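Local coordinates for protein tripeptidase (Staphylococcus aureus subsp. aureus, PDB 3RZA) that probably hydrolyses tripeptides as a metal-dependent peptidase of the M20 family, with zinc and calcium bound in this model, at residues A[177-182]-A[351-356]; A[91-95]-A[153-157]; A[231-237]-A[284-289]. All blocks are in the same frame, centred on the assembly; numbering follows the deposited sequence.

Contact 1: A[177-182]-A[351-356]; sequences LDADFG and FGIPSV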
loop_
_atom_site.group_PDB
_atom_site.type_symbol
_atom_site.label_atom_id
_atom_site.label_comp_id
_atom_site.label_asym_id
_atom_site.label_seq_id
_atom_site.Cartn_x
_atom_site.Cartn_y
_atom_site.Cartn_z
ATOM N N LEU A 177 21.309 -4.556 38.604
ATOM C CA LEU A 177 22.582 -4.050 38.090
ATOM C C LEU A 177 23.424 -3.437 39.191
ATOM O O LEU A 177 22.905 -2.786 40.083
ATOM C CB LEU A 177 22.361 -3.006 36.982
ATOM C CG LEU A 177 21.537 -3.397 35.749
ATOM C CD1 LEU A 177 21.751 -2.373 34.642
ATOM C CD2 LEU A 177 21.872 -4.797 35.237
ATOM N N ASP A 178 24.738 -3.633 39.095
ATOM C CA ASP A 178 25.700 -3.086 40.051
ATOM C C ASP A 178 27.024 -2.954 39.301
ATOM O O ASP A 178 27.840 -3.906 39.274
ATOM C CB ASP A 178 25.822 -4.000 41.288
ATOM C CG ASP A 178 26.784 -3.466 42.329
ATOM O OD1 ASP A 178 26.957 -2.243 42.424
ATOM O OD2 ASP A 178 27.353 -4.276 43.087
ATOM N N ALA A 179 27.194 -1.809 38.631
ATOM C CA ALA A 179 28.388 -1.524 37.827
ATOM C C ALA A 179 28.657 -0.027 37.806
ATOM O O ALA A 179 27.723 0.764 37.828
ATOM C CB ALA A 179 28.197 -2.042 36.403
ATOM N N ASP A 180 29.938 0.336 37.766
ATOM C CA ASP A 180 30.389 1.730 37.552
ATOM C C ASP A 180 30.342 2.152 36.073
ATOM O O ASP A 180 30.132 3.315 35.773
ATOM C CB ASP A 180 31.813 1.907 38.070
ATOM C CG ASP A 180 31.918 1.703 39.586
ATOM O OD1 ASP A 180 31.219 2.419 40.330
ATOM O OD2 ASP A 180 32.689 0.826 40.025
ATOM N N PHE A 181 30.607 1.212 35.168
ATOM C CA PHE A 181 30.511 1.449 33.716
ATOM C C PHE A 181 30.511 0.120 32.979
ATOM O O PHE A 181 30.725 -0.944 33.586
ATOM C CB PHE A 181 31.669 2.345 33.213
ATOM C CG PHE A 181 33.050 1.877 33.639
ATOM C CD1 PHE A 181 33.721 0.852 32.933
ATOM C CD2 PHE A 181 33.693 2.465 34.726
ATOM C CE1 PHE A 181 34.990 0.421 33.328
ATOM C CE2 PHE A 181 34.974 2.046 35.113
ATOM C CZ PHE A 181 35.614 1.007 34.421
ATOM N N GLY A 182 30.270 0.163 31.672
ATOM C CA GLY A 182 30.387 -1.036 30.880
ATOM C C GLY A 182 30.196 -0.943 29.405
ATOM O O GLY A 182 30.287 0.123 28.830
ATOM N N PHE A 351 19.941 4.430 32.914
ATOM C CA PHE A 351 20.094 4.038 34.329
ATOM C C PHE A 351 21.273 4.742 35.043
ATOM O O PHE A 351 21.488 4.496 36.218
ATOM C CB PHE A 351 20.285 2.498 34.483
ATOM C CG PHE A 351 19.284 1.641 33.724
ATOM C CD1 PHE A 351 17.973 2.076 33.451
ATOM C CD2 PHE A 351 19.649 0.349 33.330
ATOM C CE1 PHE A 351 17.067 1.237 32.754
ATOM C CE2 PHE A 351 18.750 -0.493 32.634
ATOM C CZ PHE A 351 17.466 -0.045 32.344
ATOM N N GLY A 352 22.052 5.568 34.341
ATOM C CA GLY A 352 23.214 6.252 34.932
ATOM C C GLY A 352 24.509 5.451 34.968
ATOM O O GLY A 352 25.429 5.840 35.662
ATOM N N ILE A 353 24.577 4.333 34.230
ATOM C CA ILE A 353 25.797 3.525 34.115
ATOM C C ILE A 353 26.431 3.858 32.749
ATOM O O ILE A 353 25.884 3.416 31.724
ATOM C CB ILE A 353 25.478 1.978 34.192
ATOM C CG1 ILE A 353 24.771 1.606 35.510
ATOM C CG2 ILE A 353 26.749 1.172 34.048
ATOM C CD1 ILE A 353 24.318 0.147 35.576
ATOM N N PRO A 354 27.541 4.670 32.717
ATOM C CA PRO A 354 28.226 5.003 31.464
ATOM C C PRO A 354 28.544 3.783 30.612
ATOM O O PRO A 354 29.239 2.884 31.067
ATOM C CB PRO A 354 29.527 5.667 31.942
ATOM C CG PRO A 354 29.166 6.308 33.204
ATOM C CD PRO A 354 28.074 5.493 33.825
ATOM N N SER A 355 27.986 3.748 29.410
ATOM C CA SER A 355 28.086 2.583 28.545
ATOM C C SER A 355 28.461 3.006 27.135
ATOM O O SER A 355 27.914 3.966 26.616
ATOM C CB SER A 355 26.777 1.815 28.542
ATOM O OG SER A 355 26.397 1.456 29.865
ATOM N N VAL A 356 29.410 2.284 26.543
ATOM C CA VAL A 356 29.827 2.465 25.151
ATOM C C VAL A 356 29.713 1.097 24.476
ATOM O O VAL A 356 29.569 0.072 25.162
ATOM C CB VAL A 356 31.285 3.043 25.072
ATOM C CG1 VAL A 356 31.378 4.338 25.905
ATOM C CG2 VAL A 356 32.295 2.041 25.533
#
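CD1 of Leu-177 approaches the Phe-351 ring obliquely, 3.7 Å from CD2 of Phe-351, and the two side chains cross at about a right angle. Leu-172 also touches the Phe-351 side chain. The Phe-181 ring has a different role. With CG held between its backbone N and carbonyl carbon (chi1 51°), it turns off the partner segment and packs on Val-319 and Ile-322 of helix 318-329, so it is CA and CB of Phe-181, not the ring, that meet Pro-354, CB to CB at 4.2 Å. The pyrrolidine of Pro-354 brings its CD to 3.6 Å from Asp-180 O.

Ile-353 touches both Leu-177 and residues 179-181, using both branches. Its CD1 reaches along CG1 to lie 3.7 Å from CD1 of Leu-177, while CG2, anti to the backbone N, points back to the CA of Phe-181 and to the methyl of Ala-179.

Past Ile-353 the two segments become neighbouring parallel strands of the central sheet in the alpha/beta domain of an M20-type peptidase, where strand 181-184 lies between 93-98 and 355-359. Gly-182 supplies both backbone bonds. Its N donates to Pro-354 O (3.0 Å), almost in line with that carbonyl, and its O accepts from Val-356 N at a longer 3.3 Å; the CA-H of Ser-355 leans on the same oxygen. This is the usual parallel pattern, one residue bonding to those before and after its opposite number, here Ser-355.

The Ser-355 hydroxyl lies beside its own backbone N (chi1 -56°), which lets OG donate to Ile-353 O at 2.7 Å from above the carbonyl plane. The same OG is hydrogen-bonded to the OH of Tyr-94 on strand 93-98, so two partners hold this buried hydroxyl.

Contact 2: A[91-95]-A[153-157]; sequences PKLYL and QIQFV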
loop_
_atom_site.group_PDB
_atom_site.type_symbol
_atom_site.label_atom_id
_atom_site.label_comp_id
_atom_site.label_asym_id
_atom_site.label_seq_id
_atom_site.Cartn_x
_atom_site.Cartn_y
_atom_site.Cartn_z
ATOM N N PRO A 91 37.122 -0.869 39.883
ATOM C CA PRO A 91 35.807 -0.593 39.349
ATOM C C PRO A 91 34.976 -1.837 39.005
ATOM O O PRO A 91 35.534 -2.910 38.683
ATOM C CB PRO A 91 36.117 0.189 38.067
ATOM C CG PRO A 91 37.350 0.869 38.355
ATOM C CD PRO A 91 38.147 -0.104 39.141
ATOM N N LYS A 92 33.659 -1.678 39.109
ATOM C CA LYS A 92 32.713 -2.752 38.848
ATOM C C LYS A 92 32.251 -2.582 37.420
ATOM O O LYS A 92 31.785 -1.500 37.046
ATOM C CB LYS A 92 31.530 -2.672 39.803
ATOM C CG LYS A 92 31.905 -2.813 41.300
ATOM C CD LYS A 92 30.687 -2.558 42.159
ATOM C CE LYS A 92 30.906 -2.940 43.607
ATOM N NZ LYS A 92 29.669 -2.695 44.409
ATOM N N LEU A 93 32.383 -3.654 36.639
ATOM C CA LEU A 93 32.157 -3.661 35.198
ATOM C C LEU A 93 30.897 -4.408 34.893
ATOM O O LEU A 93 30.539 -5.345 35.625
ATOM C CB LEU A 93 33.322 -4.386 34.510
ATOM C CG LEU A 93 33.329 -4.497 32.986
ATOM C CD1 LEU A 93 33.216 -3.113 32.317
ATOM C CD2 LEU A 93 34.595 -5.196 32.584
ATOM N N TYR A 94 30.220 -4.028 33.809
ATOM C CA TYR A 94 29.234 -4.901 33.188
ATOM C C TYR A 94 29.506 -5.044 31.705
ATOM O O TYR A 94 30.112 -4.181 31.096
ATOM C CB TYR A 94 27.773 -4.449 33.453
ATOM C CG TYR A 94 27.201 -3.544 32.392
ATOM C CD1 TYR A 94 27.489 -2.184 32.397
ATOM C CD2 TYR A 94 26.393 -4.048 31.359
ATOM C CE1 TYR A 94 27.013 -1.347 31.416
ATOM C CE2 TYR A 94 25.915 -3.210 30.363
ATOM C CZ TYR A 94 26.225 -1.849 30.402
ATOM O OH TYR A 94 25.735 -1.006 29.421
ATOM N N LEU A 95 29.057 -6.168 31.149
ATOM C CA LEU A 95 29.118 -6.444 29.721
ATOM C C LEU A 95 27.741 -6.927 29.323
ATOM O O LEU A 95 27.130 -7.667 30.089
ATOM C CB LEU A 95 30.151 -7.526 29.442
ATOM C CG LEU A 95 31.591 -7.247 29.864
ATOM C CD1 LEU A 95 32.399 -8.559 29.813
ATOM C CD2 LEU A 95 32.210 -6.161 28.966
ATOM N N GLN A 153 34.609 -7.214 40.117
ATOM C CA GLN A 153 33.256 -7.674 39.888
ATOM C C GLN A 153 32.940 -7.418 38.439
ATOM O O GLN A 153 33.276 -6.356 37.932
ATOM C CB GLN A 153 32.255 -6.926 40.767
ATOM C CG GLN A 153 30.847 -7.482 40.744
ATOM C CD GLN A 153 29.961 -6.792 41.756
ATOM O OE1 GLN A 153 30.108 -7.013 42.949
ATOM N NE2 GLN A 153 29.067 -5.916 41.286
ATOM N N ILE A 154 32.309 -8.404 37.790
ATOM C CA ILE A 154 31.863 -8.304 36.401
ATOM C C ILE A 154 30.439 -8.853 36.337
ATOM O O ILE A 154 30.185 -9.964 36.831
ATOM C CB ILE A 154 32.748 -9.135 35.423
ATOM C CG1 ILE A 154 34.238 -8.978 35.732
ATOM C CG2 ILE A 154 32.479 -8.706 34.003
ATOM C CD1 ILE A 154 35.128 -9.868 34.894
ATOM N N GLN A 155 29.521 -8.082 35.758
ATOM C CA GLN A 155 28.169 -8.574 35.435
ATOM C C GLN A 155 28.016 -8.819 33.931
ATOM O O GLN A 155 28.510 -8.030 33.120
ATOM C CB GLN A 155 27.096 -7.620 35.943
ATOM C CG GLN A 155 27.009 -7.615 37.443
ATOM C CD GLN A 155 25.818 -6.858 37.976
ATOM O OE1 GLN A 155 25.553 -5.742 37.558
ATOM N NE2 GLN A 155 25.126 -7.442 38.941
ATOM N N PHE A 156 27.373 -9.939 33.581
ATOM C CA PHE A 156 27.080 -10.304 32.207
ATOM C C PHE A 156 25.576 -10.230 32.058
ATOM O O PHE A 156 24.850 -11.005 32.701
ATOM C CB PHE A 156 27.594 -11.702 31.911
ATOM C CG PHE A 156 29.089 -11.795 31.938
ATOM C CD1 PHE A 156 29.768 -11.894 33.140
ATOM C CD2 PHE A 156 29.826 -11.761 30.756
ATOM C CE1 PHE A 156 31.154 -11.949 33.168
ATOM C CE2 PHE A 156 31.220 -11.841 30.774
ATOM C CZ PHE A 156 31.883 -11.929 31.970
ATOM N N VAL A 157 25.119 -9.252 31.272
ATOM C CA VAL A 157 23.703 -8.922 31.136
ATOM C C VAL A 157 23.239 -9.419 29.767
ATOM O O VAL A 157 23.654 -8.881 28.736
ATOM C CB VAL A 157 23.460 -7.382 31.276
ATOM C CG1 VAL A 157 22.004 -7.054 31.116
ATOM C CG2 VAL A 157 23.969 -6.881 32.627
HETATM O O HOH W 1 35.779 -5.326 37.247
HETATM O O HOH W 2 35.153 -4.702 41.334
HETATM O O HOH W 3 29.843 -5.399 38.209
#
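Leu-95 and Phe-156 lie side by side and point the same way from two adjacent parallel strands, 93-98 and 154-159, of the central sheet. The chain between them runs through helix 128-147 in a beta-alpha-beta crossover that also carries two short strands, and Met-137 of that helix packs on both side chains. CD1 of Leu-95 approaches the Phe-156 ring obliquely, 3.6 Å from CE2, and CG2 of Ile-154 lies on the same sheet face.

On the other face stand Tyr-94 and Gln-155, CB to CB at 4.1 Å. The Tyr-94 ring crosses Val-157 obliquely, its CD2 3.9 Å from CG2 of Val-157.

The backbones join through four bonds, the straightest being Leu-93 N to Gln-153 O (178° at the hydrogen). Toward the C-terminal ends the bonds shorten: Leu-95 N to Gln-155 O and Val-157 N to Leu-95 O are both 2.8 Å.

At the N-terminal ends of the two segments, the extended side chains of Lys-92 and Gln-153 cross; Lys-92 NZ makes a salt bridge and Gln-153 NE2 a hydrogen bond to OD2 of Asp-178. A water donates to Leu-93 O at 2.7 Å and accepts from Gln-153 NE2 at 3.2 Å.

Contact 3: A[231-237]-A[284-289]; sequences AISRMKL and HMTDVF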
loop_
_atom_site.group_PDB
_atom_site.type_symbol
_atom_site.label_atom_id
_atom_site.label_comp_id
_atom_site.label_asym_id
_atom_site.label_seq_id
_atom_site.Cartn_x
_atom_site.Cartn_y
_atom_site.Cartn_z
ATOM N N ALA A 231 2.777 17.469 1.284
ATOM C CA ALA A 231 3.393 17.598 2.622
ATOM C C ALA A 231 4.867 17.151 2.623
ATOM O O ALA A 231 5.742 17.896 3.079
ATOM C CB ALA A 231 2.609 16.833 3.658
ATOM N N ILE A 232 5.116 15.985 2.024
ATOM C CA ILE A 232 6.458 15.414 1.852
ATOM C C ILE A 232 7.399 16.312 1.035
ATOM O O ILE A 232 8.580 16.452 1.410
ATOM C CB ILE A 232 6.406 14.002 1.202
ATOM C CG1 ILE A 232 5.827 12.978 2.167
ATOM C CG2 ILE A 232 7.796 13.547 0.753
ATOM C CD1 ILE A 232 5.560 11.606 1.466
ATOM N N SER A 233 6.887 16.946 -0.024
ATOM C CA SER A 233 7.694 17.894 -0.837
ATOM C C SER A 233 8.068 19.175 -0.078
ATOM O O SER A 233 9.097 19.784 -0.354
ATOM C CB SER A 233 6.969 18.262 -2.144
ATOM O OG SER A 233 7.579 19.380 -2.791
ATOM N N ARG A 234 7.225 19.582 0.881
ATOM C CA ARG A 234 7.505 20.762 1.723
ATOM C C ARG A 234 8.514 20.511 2.860
ATOM O O ARG A 234 8.990 21.452 3.447
ATOM C CB ARG A 234 6.209 21.296 2.345
ATOM C CG ARG A 234 5.172 21.728 1.351
ATOM C CD ARG A 234 3.916 22.161 2.063
ATOM N NE ARG A 234 2.849 22.515 1.122
ATOM C CZ ARG A 234 1.772 23.266 1.405
ATOM N NH1 ARG A 234 1.544 23.730 2.634
ATOM N NH2 ARG A 234 0.891 23.534 0.441
HETATM N N MSE A 235 8.837 19.240 3.137
HETATM C CA MSE A 235 9.421 18.785 4.395
HETATM C C MSE A 235 10.911 18.692 4.216
HETATM O O MSE A 235 11.362 18.364 3.133
HETATM C CB MSE A 235 8.850 17.377 4.704
HETATM C CG MSE A 235 8.863 16.989 6.113
HETATM SE SE MSE A 235 7.735 15.465 6.409
HETATM C CE MSE A 235 5.983 16.390 6.504
ATOM N N LYS A 236 11.673 18.986 5.266
ATOM C CA LYS A 236 13.106 18.666 5.331
ATOM C C LYS A 236 13.219 17.172 5.630
ATOM O O LYS A 236 12.612 16.668 6.594
ATOM C CB LYS A 236 13.809 19.467 6.426
ATOM C CG LYS A 236 13.747 21.011 6.262
ATOM C CD LYS A 236 14.763 21.744 7.209
ATOM C CE LYS A 236 14.181 22.973 8.027
ATOM N NZ LYS A 236 14.029 22.676 9.535
ATOM N N LEU A 237 13.924 16.456 4.770
ATOM C CA LEU A 237 14.014 14.995 4.832
ATOM C C LEU A 237 15.390 14.585 4.352
ATOM O O LEU A 237 16.112 15.397 3.785
ATOM C CB LEU A 237 12.953 14.367 3.921
ATOM C CG LEU A 237 11.502 14.409 4.359
ATOM C CD1 LEU A 237 10.588 13.922 3.239
ATOM C CD2 LEU A 237 11.279 13.586 5.599
ATOM N N HIS A 284 8.613 20.007 13.196
ATOM C CA HIS A 284 8.573 20.446 11.788
ATOM C C HIS A 284 7.724 19.528 10.885
ATOM O O HIS A 284 6.876 20.026 10.136
ATOM C CB HIS A 284 9.999 20.588 11.231
ATOM C CG HIS A 284 10.058 20.732 9.751
ATOM N ND1 HIS A 284 9.597 21.851 9.103
ATOM C CD2 HIS A 284 10.539 19.908 8.788
ATOM C CE1 HIS A 284 9.784 21.716 7.801
ATOM N NE2 HIS A 284 10.354 20.547 7.582
HETATM N N MSE A 285 7.938 18.210 11.004
HETATM C CA MSE A 285 7.209 17.198 10.202
HETATM C C MSE A 285 5.711 17.182 10.577
HETATM O O MSE A 285 4.848 17.254 9.716
HETATM C CB MSE A 285 7.809 15.807 10.415
HETATM C CG MSE A 285 9.227 15.641 9.887
HETATM SE SE MSE A 285 10.127 14.045 10.569
HETATM C CE MSE A 285 9.384 12.821 9.303
ATOM N N THR A 286 5.433 17.128 11.872
ATOM C CA THR A 286 4.068 17.276 12.415
ATOM C C THR A 286 3.361 18.530 11.892
ATOM O O THR A 286 2.276 18.434 11.279
ATOM C CB THR A 286 4.121 17.328 13.954
ATOM O OG1 THR A 286 4.770 16.147 14.430
ATOM C CG2 THR A 286 2.705 17.483 14.582
ATOM N N ASP A 287 3.991 19.681 12.067
ATOM C CA ASP A 287 3.401 20.958 11.604
ATOM C C ASP A 287 3.143 21.006 10.103
ATOM O O ASP A 287 2.086 21.493 9.687
ATOM C CB ASP A 287 4.264 22.168 12.006
ATOM C CG ASP A 287 4.252 22.443 13.521
ATOM O OD1 ASP A 287 3.360 21.949 14.238
ATOM O OD2 ASP A 287 5.144 23.170 13.995
ATOM N N VAL A 288 4.070 20.466 9.304
ATOM C CA VAL A 288 3.904 20.457 7.848
ATOM C C VAL A 288 2.746 19.544 7.399
ATOM O O VAL A 288 1.934 19.951 6.565
ATOM C CB VAL A 288 5.236 20.130 7.104
ATOM C CG1 VAL A 288 4.981 19.857 5.656
ATOM C CG2 VAL A 288 6.209 21.327 7.245
ATOM N N PHE A 289 2.635 18.352 7.988
ATOM C CA PHE A 289 1.470 17.479 7.739
ATOM C C PHE A 289 0.132 18.142 8.092
ATOM O O PHE A 289 -0.775 18.177 7.266
ATOM C CB PHE A 289 1.585 16.149 8.530
ATOM C CG PHE A 289 2.517 15.135 7.917
ATOM C CD1 PHE A 289 2.399 14.767 6.577
ATOM C CD2 PHE A 289 3.499 14.522 8.693
ATOM C CE1 PHE A 289 3.239 13.821 6.009
ATOM C CE2 PHE A 289 4.340 13.555 8.137
ATOM C CZ PHE A 289 4.210 13.211 6.773
#
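In the smaller domain, which M20 peptidases commonly use for dimerisation, helices 224-234 and 275-295 pack together over a beta-sheet, and Met-235, toward the C-terminal side of segment 231-237, lays its side chain against the second helix. Met-235, like Met-285, is a selenomethionine here. Its CG runs anti to the backbone N (chi1 -156°), and a bend at chi3 then drops CE over the Phe-289 ring. The methyl stands 3.5 Å from the ring centroid and 7° off the normal, a CH-pi contact over the middle of the face. SE sits more obliquely, 4.7 Å from the same centroid, which makes this a Met-aromatic contact as well.

Ala-231 CB comes to 3.6 Å from CD1 of Phe-289, and Met-285 places its CG 3.8 Å from SE of Met-235. CG1 of Val-288 touches both the Ala-231 carbonyl O (3.3 Å) and CE of Met-235. Beneath, Phe-289 rests on Ala-206 and Ile-208 of strand 194-209. Ala-229 and Asn-226 of the second subunit pack on Ile-232 and Leu-237, respectively.

The one hydrogen bond across the two segments runs from Lys-236 N to His-284 NE2, 3.1 Å long, nearly straight at 175° and in the plane of the imidazole, while Lys-236 NZ curls over a face of that ring. Because NE2 accepts a backbone N-H, the ring is probably neutral with its proton on ND1, and with Lys-236 NZ 4.5 Å from His-284 ND1, a second proton would probably be disfavoured.

Contacts 1 and 2 belong to one sheet, their centres 8 Å apart, and meet directly at and just before the neighbouring strands 181-184 and 93-98: Asp-180 N is probably hydrogen-bonded to Lys-92 O at 2.7 Å, and CE1 of Tyr-94 packs 3.4 Å from CA of Gly-182. The strand of 91-95 continues to His-98, and that of 177-182 leads on to Asp-186; both bind zinc together with Asp-129. The Tyr-94 side chain is about 13 Å from the zinc. Contact 3 stands apart in the smaller domain, with centres about 38 Å from contact 1 and 45 Å from contact 2, although its two segments fall within the loop that contact 1 closes.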